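Local coordinates for protein agglutinin (PDB 4G9M) that probably binds carbohydrates as a fungal lectin of the ricin-type beta-trefoil family and assembles as a domain-swapped dimer, at residues Q76-V81 against I125-N130; A87-I92 against E102-R107. All coordinates share one frame; numbering follows the deposited sequence.

Contact 1: Q76-V81 against I125-N130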
loop_
_atom_site.group_PDB
_atom_site.type_symbol
_atom_site.label_atom_id
_atom_site.label_comp_id
_atom_site.label_asym_id
_atom_site.label_seq_id
_atom_site.Cartn_x
_atom_site.Cartn_y
_atom_site.Cartn_z
ATOM N N GLN B 76 8.681 -2.398 19.147
ATOM C CA GLN B 76 8.764 -1.047 19.714
ATOM C C GLN B 76 9.852 -0.368 18.919
ATOM O O GLN B 76 10.516 -1.026 18.109
ATOM C CB GLN B 76 9.236 -1.068 21.166
ATOM C CG GLN B 76 8.351 -1.766 22.136
ATOM C CD GLN B 76 8.877 -1.627 23.542
ATOM O OE1 GLN B 76 9.798 -0.838 23.797
ATOM N NE2 GLN B 76 8.302 -2.385 24.466
ATOM N N ASN B 77 10.088 0.917 19.179
ATOM C CA ASN B 77 11.140 1.621 18.464
ATOM C C ASN B 77 12.518 0.989 18.650
ATOM O O ASN B 77 12.894 0.620 19.766
ATOM C CB ASN B 77 11.181 3.089 18.859
ATOM C CG ASN B 77 10.129 3.915 18.148
ATOM O OD1 ASN B 77 9.899 3.750 16.957
ATOM N ND2 ASN B 77 9.492 4.814 18.877
ATOM N N SER B 78 13.226 0.843 17.531
ATOM C CA SER B 78 14.606 0.322 17.475
ATOM C C SER B 78 14.784 -1.185 17.725
ATOM O O SER B 78 15.912 -1.677 17.775
ATOM C CB SER B 78 15.546 1.144 18.366
ATOM O OG SER B 78 15.431 2.528 18.069
ATOM N N VAL B 79 13.684 -1.920 17.858
ATOM C CA VAL B 79 13.762 -3.369 17.941
ATOM C C VAL B 79 14.245 -3.926 16.601
ATOM O O VAL B 79 13.797 -3.485 15.548
ATOM C CB VAL B 79 12.392 -3.993 18.353
ATOM C CG1 VAL B 79 12.395 -5.505 18.194
ATOM C CG2 VAL B 79 12.057 -3.625 19.809
ATOM N N ASN B 80 15.179 -4.872 16.640
ATOM C CA ASN B 80 15.722 -5.461 15.423
ATOM C C ASN B 80 14.709 -6.223 14.570
ATOM O O ASN B 80 13.926 -7.035 15.070
ATOM C CB ASN B 80 16.893 -6.399 15.749
ATOM C CG ASN B 80 18.150 -5.654 16.148
ATOM O OD1 ASN B 80 19.058 -5.469 15.338
ATOM N ND2 ASN B 80 18.214 -5.228 17.403
ATOM N N VAL B 81 14.752 -5.969 13.267
ATOM C CA VAL B 81 14.096 -6.834 12.299
ATOM C C VAL B 81 15.032 -8.015 12.047
ATOM O O VAL B 81 16.219 -7.829 11.802
ATOM C CB VAL B 81 13.818 -6.082 10.992
ATOM C CG1 VAL B 81 13.169 -6.994 9.975
ATOM C CG2 VAL B 81 12.927 -4.873 11.282
ATOM N N ILE B 125 15.433 -1.872 11.493
ATOM C CA ILE B 125 14.777 -1.883 12.797
ATOM C C ILE B 125 13.303 -1.542 12.601
ATOM O O ILE B 125 12.930 -0.993 11.567
ATOM C CB ILE B 125 15.399 -0.833 13.747
ATOM C CG1 ILE B 125 15.425 0.557 13.090
ATOM C CG2 ILE B 125 16.820 -1.240 14.163
ATOM C CD1 ILE B 125 15.818 1.702 14.049
ATOM N N TYR B 126 12.465 -1.881 13.579
ATOM C CA TYR B 126 11.099 -1.336 13.608
ATOM C C TYR B 126 11.202 0.073 14.134
ATOM O O TYR B 126 11.961 0.328 15.077
ATOM C CB TYR B 126 10.158 -2.182 14.494
ATOM C CG TYR B 126 9.910 -3.525 13.857
ATOM C CD1 TYR B 126 8.990 -3.665 12.835
ATOM C CD2 TYR B 126 10.651 -4.635 14.225
ATOM C CE1 TYR B 126 8.802 -4.897 12.198
ATOM C CE2 TYR B 126 10.461 -5.876 13.589
ATOM C CZ TYR B 126 9.548 -5.991 12.589
ATOM O OH TYR B 126 9.372 -7.213 11.947
ATOM N N TYR B 127 10.469 1.007 13.539
ATOM C CA TYR B 127 10.570 2.397 14.000
ATOM C C TYR B 127 9.320 3.151 13.603
ATOM O O TYR B 127 8.710 2.855 12.582
ATOM C CB TYR B 127 11.782 3.070 13.366
ATOM C CG TYR B 127 12.453 4.217 14.118
ATOM C CD1 TYR B 127 13.042 4.031 15.378
ATOM C CD2 TYR B 127 12.591 5.463 13.518
ATOM C CE1 TYR B 127 13.707 5.070 16.025
ATOM C CE2 TYR B 127 13.261 6.508 14.161
ATOM C CZ TYR B 127 13.808 6.310 15.413
ATOM O OH TYR B 127 14.486 7.339 16.024
ATOM N N ASN B 128 8.953 4.140 14.403
ATOM C CA ASN B 128 7.770 4.954 14.120
ATOM C C ASN B 128 7.808 5.487 12.699
ATOM O O ASN B 128 8.834 6.003 12.255
ATOM C CB ASN B 128 7.702 6.122 15.114
ATOM C CG ASN B 128 6.391 6.871 15.036
ATOM O OD1 ASN B 128 5.376 6.412 15.552
ATOM N ND2 ASN B 128 6.405 8.034 14.396
ATOM N N ASN B 129 6.694 5.354 11.986
ATOM C CA ASN B 129 6.636 5.773 10.597
ATOM C C ASN B 129 6.607 7.289 10.543
ATOM O O ASN B 129 5.611 7.921 10.900
ATOM C CB ASN B 129 5.406 5.179 9.889
ATOM C CG ASN B 129 5.421 5.409 8.384
ATOM O OD1 ASN B 129 6.404 5.901 7.827
ATOM N ND2 ASN B 129 4.322 5.037 7.711
ATOM N N ASN B 130 7.714 7.862 10.084
ATOM C CA ASN B 130 7.822 9.301 9.883
ATOM C C ASN B 130 7.845 9.634 8.404
ATOM O O ASN B 130 7.993 10.799 8.026
ATOM C CB ASN B 130 9.103 9.804 10.524
ATOM C CG ASN B 130 9.137 9.537 12.017
ATOM O OD1 ASN B 130 8.142 9.764 12.706
ATOM N ND2 ASN B 130 10.253 9.002 12.512
#
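In this beta-trefoil lectin a type II beta turn, Gln76 to Val79, lies in the loop leading from strand 68-71 to strand 81-84 and docks on the end of strand 122-128 at Tyr126 and Tyr127. Two backbone bonds seat the turn on Tyr126. The amide N of Ser78 reaches Tyr126 O at 2.8 Å, with a bent N-H angle of 141°, and Tyr126 N gives a straighter bond of 2.9 Å to Val79 O. The same Val79 carbonyl oxygen also receives a CA-H...O contact from Ile125, so one acceptor grips two consecutive residues of the strand. A third bond uses a side chain: Asn77 holds CG anti to its carbonyl carbon (chi1 -80°), and OD1 accepts the amide N of Asn128 at 2.8 Å, nearly along the C=O axis. The Asn77 amide crosses the Tyr127 side chain at about a right angle, its plane turned 60° from the ring, while Ser78 OG meets the ring edge at CE1. Ile125 packs against Ser78 too, its CG2 3.7 Å from Ser78 O. The Tyr126 ring packs against strand 68-71 as well, and its hydroxyl is hydrogen-bonded to Gly70 O, which ties the far end of the ring to that strand. Val81 completes the grip: its CG2, anti to the carbonyl carbon, sits over one face of Tyr126 in a CH-pi contact, 3.7 Å from the ring centroid, offset toward the rim and closest to CE2.

Contact 2: A87-I92 against E102-R107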
loop_
_atom_site.group_PDB
_atom_site.type_symbol
_atom_site.label_atom_id
_atom_site.label_comp_id
_atom_site.label_asym_id
_atom_site.label_seq_id
_atom_site.Cartn_x
_atom_site.Cartn_y
_atom_site.Cartn_z
ATOM N N ALA B 87 6.694 -15.215 11.108
ATOM C CA ALA B 87 6.570 -13.989 10.350
ATOM C C ALA B 87 5.840 -12.912 11.139
ATOM O O ALA B 87 4.846 -13.182 11.809
ATOM C CB ALA B 87 5.815 -14.250 9.045
ATOM N N VAL B 88 6.337 -11.685 11.055
ATOM C CA VAL B 88 5.507 -10.549 11.398
ATOM C C VAL B 88 4.668 -10.190 10.163
ATOM O O VAL B 88 5.226 -9.874 9.107
ATOM C CB VAL B 88 6.371 -9.343 11.812
ATOM C CG1 VAL B 88 5.541 -8.051 11.842
ATOM C CG2 VAL B 88 7.024 -9.605 13.164
ATOM N N PRO B 89 3.326 -10.258 10.274
ATOM C CA PRO B 89 2.510 -9.871 9.117
ATOM C C PRO B 89 2.634 -8.380 8.811
ATOM O O PRO B 89 2.740 -7.569 9.735
ATOM C CB PRO B 89 1.083 -10.226 9.560
ATOM C CG PRO B 89 1.133 -10.082 11.087
ATOM C CD PRO B 89 2.497 -10.614 11.447
ATOM N N LEU B 90 2.624 -8.035 7.522
ATOM C CA LEU B 90 2.925 -6.679 7.057
ATOM C C LEU B 90 1.810 -6.150 6.158
ATOM O O LEU B 90 0.975 -6.916 5.668
ATOM C CB LEU B 90 4.245 -6.660 6.265
ATOM C CG LEU B 90 5.438 -7.354 6.936
ATOM C CD1 LEU B 90 6.557 -7.613 5.929
ATOM C CD2 LEU B 90 5.942 -6.523 8.099
ATOM N N ASP B 91 1.810 -4.834 5.963
ATOM C CA ASP B 91 0.969 -4.148 4.989
ATOM C C ASP B 91 1.934 -3.365 4.118
ATOM O O ASP B 91 2.813 -2.676 4.641
ATOM C CB ASP B 91 0.053 -3.140 5.679
ATOM C CG ASP B 91 -1.212 -3.762 6.248
ATOM O OD1 ASP B 91 -1.691 -4.801 5.711
ATOM O OD2 ASP B 91 -1.771 -3.159 7.199
ATOM N N ILE B 92 1.794 -3.460 2.798
ATOM C CA ILE B 92 2.676 -2.713 1.904
ATOM C C ILE B 92 1.914 -1.464 1.443
ATOM O O ILE B 92 0.903 -1.575 0.745
ATOM C CB ILE B 92 3.100 -3.572 0.687
ATOM C CG1 ILE B 92 3.601 -4.952 1.144
ATOM C CG2 ILE B 92 4.193 -2.870 -0.094
ATOM C CD1 ILE B 92 4.733 -4.872 2.193
ATOM N N GLU B 102 4.803 -1.777 6.604
ATOM C CA GLU B 102 4.217 -1.521 7.920
ATOM C C GLU B 102 3.955 -2.822 8.654
ATOM O O GLU B 102 3.522 -3.792 8.047
ATOM C CB GLU B 102 2.846 -0.854 7.740
ATOM C CG GLU B 102 2.707 0.575 8.164
ATOM C CD GLU B 102 1.291 1.093 7.962
ATOM O OE1 GLU B 102 0.351 0.268 7.889
ATOM O OE2 GLU B 102 1.117 2.319 7.870
ATOM N N ALA B 103 4.178 -2.853 9.965
ATOM C CA ALA B 103 3.731 -4.009 10.741
ATOM C C ALA B 103 2.207 -4.002 10.830
ATOM O O ALA B 103 1.616 -3.054 11.369
ATOM C CB ALA B 103 4.354 -3.975 12.147
ATOM N N ALA B 104 1.568 -5.053 10.324
ATOM C CA ALA B 104 0.113 -5.072 10.174
ATOM C C ALA B 104 -0.626 -4.950 11.503
ATOM O O ALA B 104 -1.704 -4.368 11.567
ATOM C CB ALA B 104 -0.326 -6.323 9.448
ATOM N N ASP B 105 -0.030 -5.497 12.559
ATOM C CA ASP B 105 -0.658 -5.463 13.874
ATOM C C ASP B 105 0.010 -4.477 14.832
ATOM O O ASP B 105 -0.344 -4.405 16.012
ATOM C CB ASP B 105 -0.733 -6.869 14.452
ATOM C CG ASP B 105 -1.678 -7.770 13.653
ATOM O OD1 ASP B 105 -2.787 -7.291 13.305
ATOM O OD2 ASP B 105 -1.324 -8.932 13.370
ATOM N N HIS B 106 0.957 -3.706 14.303
ATOM C CA HIS B 106 1.561 -2.585 15.014
ATOM C C HIS B 106 1.790 -1.464 14.007
ATOM O O HIS B 106 2.930 -1.164 13.674
ATOM C CB HIS B 106 2.913 -3.001 15.603
ATOM C CG HIS B 106 2.846 -4.205 16.494
ATOM N ND1 HIS B 106 2.765 -5.493 16.006
ATOM C CD2 HIS B 106 2.844 -4.313 17.843
ATOM C CE1 HIS B 106 2.718 -6.340 17.016
ATOM N NE2 HIS B 106 2.768 -5.652 18.143
ATOM N N ARG B 107 0.713 -0.836 13.536
ATOM C CA ARG B 107 0.766 -0.065 12.290
ATOM C C ARG B 107 1.491 1.279 12.378
ATOM O O ARG B 107 1.702 1.935 11.354
ATOM C CB ARG B 107 -0.642 0.154 11.723
ATOM C CG ARG B 107 -1.313 -1.119 11.236
ATOM C CD ARG B 107 -2.571 -0.819 10.446
ATOM N NE ARG B 107 -3.314 -2.040 10.139
ATOM C CZ ARG B 107 -4.305 -2.113 9.254
ATOM N NH1 ARG B 107 -4.666 -1.038 8.569
ATOM N NH2 ARG B 107 -4.927 -3.267 9.046
HETATM O O HOH W 1 2.465 -6.997 12.497
#
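Asp91 and Glu102 are joined by a reciprocal pair of backbone bonds, Asp91 N to Glu102 O and Glu102 N to Asp91 O, both 2.9 Å. Next along, Ala104 N donates to Pro89 O at 2.8 Å. That oxygen also accepts from a water, which in turn takes the amide N of Asp105. Together they close the open end of the antiparallel hairpin 90-94/99-103, where the chain leaves strand 99-103 through a type I turn from Ala103 to His106. Apolar contacts are sparse: Pro89 CB faces Ala104 CB at 4.2 Å, and Val88 CG1 meets Ala103 CB at 4.3 Å. The charged group gathers at Asp91. Its OD2 stands 3.4 Å above the centre of the Arg107 guanidinium, the two planes 89° apart; from that place over the face it meets the charge and not an N-H. The guanidinium is instead steered at its edge by NE bonding to Ala104 O, while NH1 makes a salt bridge to Glu102 of the second subunit. Arg107 probably tempers the repulsion between Asp91 OD2 and Glu102 OE1, 4.1 Å apart.

Along the chain, the hairpin of contact 2 falls wholly between the two segments of contact 1, and their centres are about 12 Å apart. They meet directly where Tyr126 OH packs on Val88 CG2 at 3.6 Å, so the ring that contact 1 covers with Val81 extends its hydroxyl end to the segment leading into the hairpin. A looser approach, Asn129 ND2 to Glu102 OE2 at 4.2 Å, falls near the dimer interface. Both contacts have a neighbour in the second subunit: in segment 125-130 Asn129 is hydrogen-bonded to Asn56 of that chain, and Ile92 and Arg107 of contact 2 pack against it.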